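Local coordinates for precorrin-8x Methyl Mutase (Thermus thermophilus, PDB 1V9C), which probably catalyses the methyl-shifting isomerisation of precorrin-8X during adenosylcobalamin biosynthesis, at residues L126-L140 against A151-N165. Sequence-based numbering, arbitrary orientation.
Sequences LDGAIVGVGNAPTFL and ARPALVLGMPVGFVN. With SO4 (sulfate ion), chain G.
Strands 130-133 and 155-158 run parallel, their axes 4.6 Å apart and only 7° from alignment, and are joined by hydrogen bonds from Leu155 N to Ala129 O, Val131 N to Leu155 O, Leu157 N to Val131 O and Val133 N to Leu157 O. The Leu157 N to Val131 O bond is nearly straight (174° at the hydrogen), and Met159 N to Val133 O carries the ladder one residue past the end of 155-158. Ahead of the strands, the type II turn Leu126-Ala129 is joined to segment 151-165 by a hydrogen bond from Gly128 N to Arg152 O, while Asp127 OD1 accepts one from Arg152 N (2.7 Å), nearly along the C-O axis. Helix 137-147 links the two strands as a beta-alpha-beta crossover in the doubly wound sheet, and strand 69-71 lies on the other side of 130-133. On the face beneath this helix, Val131 CG2 meets Pro153 CB at 4.0 Å and Val133 CG1 meets Pro160 CG at 3.9 Å. Leu140, with CG anti to the backbone N (chi1 -174°), reaches the sheet with both methyls: CD1 touches Val156 CG1, while CD2 lies 4.0 Å from Pro160 CG and packs over Gly158 CA. The Pro137 and Pro160 rings lie alongside with opposed directions, Pro137 CG 4.0 Å from Pro160 CB, and Pro137 CB abuts Asn165 CB (3.7 Å). Beyond the strands, a water lies within hydrogen-bonding distance of Asn135 O and Val161 O, and Asn165 N, joined by Leu167 N, holds a sulfate probably from the crystallisation liquor.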
loop_
_atom_site.group_PDB
_atom_site.type_symbol
_atom_site.label_atom_id
_atom_site.label_comp_id
_atom_site.label_asym_id
_atom_site.label_seq_id
_atom_site.Cartn_x
_atom_site.Cartn_y
_atom_site.Cartn_z
ATOM N N LEU B 126 18.407 -0.598 15.563
ATOM C CA LEU B 126 17.916 0.766 15.449
ATOM C C LEU B 126 18.959 1.797 15.098
ATOM O O LEU B 126 18.659 2.789 14.431
ATOM C CB LEU B 126 17.230 1.198 16.742
ATOM C CG LEU B 126 15.913 0.517 17.079
ATOM C CD1 LEU B 126 15.382 1.099 18.370
ATOM C CD2 LEU B 126 14.926 0.719 15.951
ATOM N N ASP B 127 20.184 1.584 15.552
ATOM C CA ASP B 127 21.233 2.545 15.277
ATOM C C ASP B 127 21.751 2.426 13.854
ATOM O O ASP B 127 22.223 1.367 13.430
ATOM C CB ASP B 127 22.360 2.390 16.301
ATOM C CG ASP B 127 21.909 2.741 17.717
ATOM O OD1 ASP B 127 21.451 3.885 17.939
ATOM O OD2 ASP B 127 22.003 1.870 18.605
ATOM N N GLY B 128 21.636 3.534 13.125
ATOM C CA GLY B 128 22.071 3.591 11.739
ATOM C C GLY B 128 20.975 3.169 10.774
ATOM O O GLY B 128 21.146 3.234 9.560
ATOM N N ALA B 129 19.835 2.756 11.313
ATOM C CA ALA B 129 18.740 2.286 10.478
ATOM C C ALA B 129 17.724 3.318 10.020
ATOM O O ALA B 129 17.555 4.377 10.630
ATOM C CB ALA B 129 18.023 1.155 11.177
ATOM N N ILE B 130 17.069 2.997 8.908
ATOM C CA ILE B 130 16.023 3.833 8.356
ATOM C C ILE B 130 14.774 3.074 8.769
ATOM O O ILE B 130 14.626 1.899 8.440
ATOM C CB ILE B 130 16.110 3.914 6.816
ATOM C CG1 ILE B 130 17.301 4.787 6.421
ATOM C CG2 ILE B 130 14.816 4.522 6.250
ATOM C CD1 ILE B 130 17.687 4.687 4.951
ATOM N N VAL B 131 13.896 3.733 9.512
ATOM C CA VAL B 131 12.680 3.099 9.991
ATOM C C VAL B 131 11.455 3.582 9.237
ATOM O O VAL B 131 11.219 4.780 9.125
ATOM C CB VAL B 131 12.473 3.363 11.491
ATOM C CG1 VAL B 131 11.264 2.587 11.984
ATOM C CG2 VAL B 131 13.725 2.941 12.266
ATOM N N GLY B 132 10.681 2.634 8.720
ATOM C CA GLY B 132 9.493 2.976 7.963
ATOM C C GLY B 132 8.223 2.532 8.650
ATOM O O GLY B 132 7.974 1.335 8.818
ATOM N N VAL B 133 7.411 3.502 9.049
ATOM C CA VAL B 133 6.149 3.202 9.711
ATOM C C VAL B 133 4.982 3.749 8.889
ATOM O O VAL B 133 4.887 4.951 8.649
ATOM C CB VAL B 133 6.112 3.812 11.141
ATOM C CG1 VAL B 133 4.840 3.393 11.867
ATOM C CG2 VAL B 133 7.339 3.364 11.921
ATOM N N GLY B 134 4.104 2.858 8.445
ATOM C CA GLY B 134 2.961 3.292 7.673
ATOM C C GLY B 134 1.700 2.633 8.189
ATOM O O GLY B 134 0.632 2.786 7.594
ATOM N N ASN B 135 1.806 1.915 9.306
ATOM C CA ASN B 135 0.655 1.199 9.837
ATOM C C ASN B 135 0.435 1.123 11.344
ATOM O O ASN B 135 -0.702 1.063 11.789
ATOM C CB ASN B 135 0.685 -0.225 9.284
ATOM C CG ASN B 135 1.046 -0.253 7.815
ATOM O OD1 ASN B 135 0.196 -0.052 6.950
ATOM N ND2 ASN B 135 2.326 -0.461 7.526
ATOM N N ALA B 136 1.502 1.103 12.136
ATOM C CA ALA B 136 1.339 0.965 13.586
ATOM C C ALA B 136 1.774 2.171 14.397
ATOM O O ALA B 136 2.953 2.326 14.690
ATOM C CB ALA B 136 2.086 -0.274 14.071
ATOM N N PRO B 137 0.817 3.042 14.770
ATOM C CA PRO B 137 1.071 4.255 15.559
ATOM C C PRO B 137 1.739 3.940 16.900
ATOM O O PRO B 137 2.662 4.638 17.322
ATOM C CB PRO B 137 -0.328 4.843 15.763
ATOM C CG PRO B 137 -1.074 4.374 14.565
ATOM C CD PRO B 137 -0.614 2.935 14.438
ATOM N N THR B 138 1.256 2.897 17.571
ATOM C CA THR B 138 1.814 2.520 18.863
ATOM C C THR B 138 3.267 2.095 18.674
ATOM O O THR B 138 4.069 2.131 19.605
ATOM C CB THR B 138 1.020 1.359 19.518
ATOM O OG1 THR B 138 1.224 0.157 18.775
ATOM C CG2 THR B 138 -0.466 1.675 19.550
ATOM N N PHE B 139 3.607 1.689 17.459
ATOM C CA PHE B 139 4.975 1.294 17.186
ATOM C C PHE B 139 5.841 2.557 17.165
ATOM O O PHE B 139 6.931 2.585 17.724
ATOM C CB PHE B 139 5.069 0.577 15.837
ATOM C CG PHE B 139 6.477 0.249 15.424
ATOM C CD1 PHE B 139 7.202 -0.728 16.094
ATOM C CD2 PHE B 139 7.085 0.937 14.379
ATOM C CE1 PHE B 139 8.513 -1.021 15.731
ATOM C CE2 PHE B 139 8.405 0.652 14.006
ATOM C CZ PHE B 139 9.119 -0.328 14.683
ATOM N N LEU B 140 5.335 3.602 16.524
ATOM C CA LEU B 140 6.056 4.868 16.414
ATOM C C LEU B 140 6.217 5.534 17.784
ATOM O O LEU B 140 7.177 6.260 18.023
ATOM C CB LEU B 140 5.316 5.808 15.462
ATOM C CG LEU B 140 6.029 7.123 15.150
ATOM C CD1 LEU B 140 7.421 6.832 14.585
ATOM C CD2 LEU B 140 5.202 7.914 14.152
ATOM N N ALA B 151 18.425 5.337 21.534
ATOM C CA ALA B 151 18.348 4.730 20.211
ATOM C C ALA B 151 18.550 5.846 19.182
ATOM O O ALA B 151 17.967 6.922 19.314
ATOM C CB ALA B 151 16.995 4.061 20.019
ATOM N N ARG B 152 19.394 5.598 18.181
ATOM C CA ARG B 152 19.672 6.595 17.145
ATOM C C ARG B 152 19.532 6.080 15.700
ATOM O O ARG B 152 20.522 5.773 15.021
ATOM C CB ARG B 152 21.075 7.198 17.349
ATOM C CG ARG B 152 21.248 7.949 18.672
ATOM C CD ARG B 152 20.114 8.952 18.893
ATOM N NE ARG B 152 20.189 9.603 20.195
ATOM C CZ ARG B 152 19.181 10.250 20.773
ATOM N NH1 ARG B 152 18.005 10.335 20.166
ATOM N NH2 ARG B 152 19.351 10.822 21.957
ATOM N N PRO B 153 18.286 5.970 15.216
ATOM C CA PRO B 153 18.046 5.497 13.846
ATOM C C PRO B 153 18.558 6.580 12.900
ATOM O O PRO B 153 18.480 7.762 13.218
ATOM C CB PRO B 153 16.527 5.370 13.782
ATOM C CG PRO B 153 16.116 5.180 15.215
ATOM C CD PRO B 153 17.019 6.142 15.944
ATOM N N ALA B 154 19.087 6.192 11.750
ATOM C CA ALA B 154 19.583 7.188 10.811
ATOM C C ALA B 154 18.446 8.092 10.361
ATOM O O ALA B 154 18.634 9.300 10.235
ATOM C CB ALA B 154 20.227 6.509 9.601
ATOM N N LEU B 155 17.268 7.511 10.125
ATOM C CA LEU B 155 16.102 8.285 9.684
ATOM C C LEU B 155 14.795 7.569 9.980
ATOM O O LEU B 155 14.722 6.347 9.915
ATOM C CB LEU B 155 16.188 8.569 8.178
ATOM C CG LEU B 155 14.916 9.102 7.493
ATOM C CD1 LEU B 155 14.554 10.519 7.989
ATOM C CD2 LEU B 155 15.156 9.116 5.992
ATOM N N VAL B 156 13.755 8.335 10.281
ATOM C CA VAL B 156 12.455 7.752 10.587
ATOM C C VAL B 156 11.333 8.339 9.733
ATOM O O VAL B 156 11.091 9.542 9.744
ATOM C CB VAL B 156 12.081 7.954 12.083
ATOM C CG1 VAL B 156 10.692 7.378 12.360
ATOM C CG2 VAL B 156 13.107 7.287 12.966
ATOM N N LEU B 157 10.654 7.470 8.992
ATOM C CA LEU B 157 9.542 7.884 8.147
ATOM C C LEU B 157 8.257 7.621 8.947
ATOM O O LEU B 157 7.811 6.480 9.084
ATOM C CB LEU B 157 9.548 7.076 6.844
ATOM C CG LEU B 157 10.810 7.148 5.981
ATOM C CD1 LEU B 157 10.642 6.268 4.759
ATOM C CD2 LEU B 157 11.078 8.580 5.571
ATOM N N GLY B 158 7.682 8.683 9.500
ATOM C CA GLY B 158 6.482 8.525 10.296
ATOM C C GLY B 158 5.241 8.798 9.479
ATOM O O GLY B 158 4.757 9.933 9.431
ATOM N N MET B 159 4.734 7.753 8.831
ATOM C CA MET B 159 3.554 7.870 7.992
ATOM C C MET B 159 2.436 6.875 8.302
ATOM O O MET B 159 1.906 6.222 7.397
ATOM C CB MET B 159 3.974 7.756 6.531
ATOM C CG MET B 159 5.105 8.708 6.162
ATOM S SD MET B 159 5.816 8.410 4.489
ATOM C CE MET B 159 7.118 9.556 4.488
ATOM N N PRO B 160 2.074 6.716 9.588
ATOM C CA PRO B 160 0.989 5.777 9.908
ATOM C C PRO B 160 -0.311 6.423 9.378
ATOM O O PRO B 160 -0.404 7.649 9.281
ATOM C CB PRO B 160 0.980 5.734 11.441
ATOM C CG PRO B 160 2.287 6.323 11.856
ATOM C CD PRO B 160 2.587 7.358 10.806
ATOM N N VAL B 161 -1.300 5.613 9.032
ATOM C CA VAL B 161 -2.567 6.143 8.541
ATOM C C VAL B 161 -3.592 5.675 9.556
ATOM O O VAL B 161 -3.401 4.642 10.178
ATOM C CB VAL B 161 -2.888 5.586 7.114
ATOM C CG1 VAL B 161 -2.844 4.089 7.144
ATOM C CG2 VAL B 161 -4.275 6.086 6.611
ATOM N N GLY B 162 -4.653 6.442 9.772
ATOM C CA GLY B 162 -5.642 6.000 10.738
ATOM C C GLY B 162 -6.293 7.054 11.610
ATOM O O GLY B 162 -6.034 8.252 11.478
ATOM N N PHE B 163 -7.124 6.581 12.533
ATOM C CA PHE B 163 -7.887 7.444 13.424
ATOM C C PHE B 163 -7.618 7.226 14.916
ATOM O O PHE B 163 -8.226 7.874 15.770
ATOM C CB PHE B 163 -9.375 7.241 13.128
ATOM C CG PHE B 163 -9.746 7.493 11.689
ATOM C CD1 PHE B 163 -10.296 8.713 11.300
ATOM C CD2 PHE B 163 -9.529 6.515 10.720
ATOM C CE1 PHE B 163 -10.624 8.957 9.976
ATOM C CE2 PHE B 163 -9.853 6.747 9.384
ATOM C CZ PHE B 163 -10.403 7.974 9.011
ATOM N N VAL B 164 -6.699 6.326 15.234
ATOM C CA VAL B 164 -6.384 6.056 16.627
ATOM C C VAL B 164 -4.884 6.134 16.909
ATOM O O VAL B 164 -4.124 5.287 16.440
ATOM C CB VAL B 164 -6.903 4.652 17.041
ATOM C CG1 VAL B 164 -6.662 4.420 18.520
ATOM C CG2 VAL B 164 -8.390 4.528 16.725
ATOM N N ASN B 165 -4.475 7.154 17.670
ATOM C CA ASN B 165 -3.074 7.361 18.059
ATOM C C ASN B 165 -2.190 7.941 16.960
ATOM O O ASN B 165 -1.009 8.227 17.192
ATOM C CB ASN B 165 -2.449 6.037 18.520
ATOM C CG ASN B 165 -3.168 5.434 19.706
ATOM O OD1 ASN B 165 -3.343 4.211 19.790
ATOM N ND2 ASN B 165 -3.581 6.284 20.639
HETATM S S SO4 G . -5.305 10.418 17.497
HETATM O O1 SO4 G . -5.957 9.342 18.260
HETATM O O2 SO4 G . -4.093 10.892 18.206
HETATM O O3 SO4 G . -6.247 11.552 17.352
HETATM O O4 SO4 G . -4.944 9.906 16.156
HETATM O O HOH W 1 -2.967 1.979 10.510
#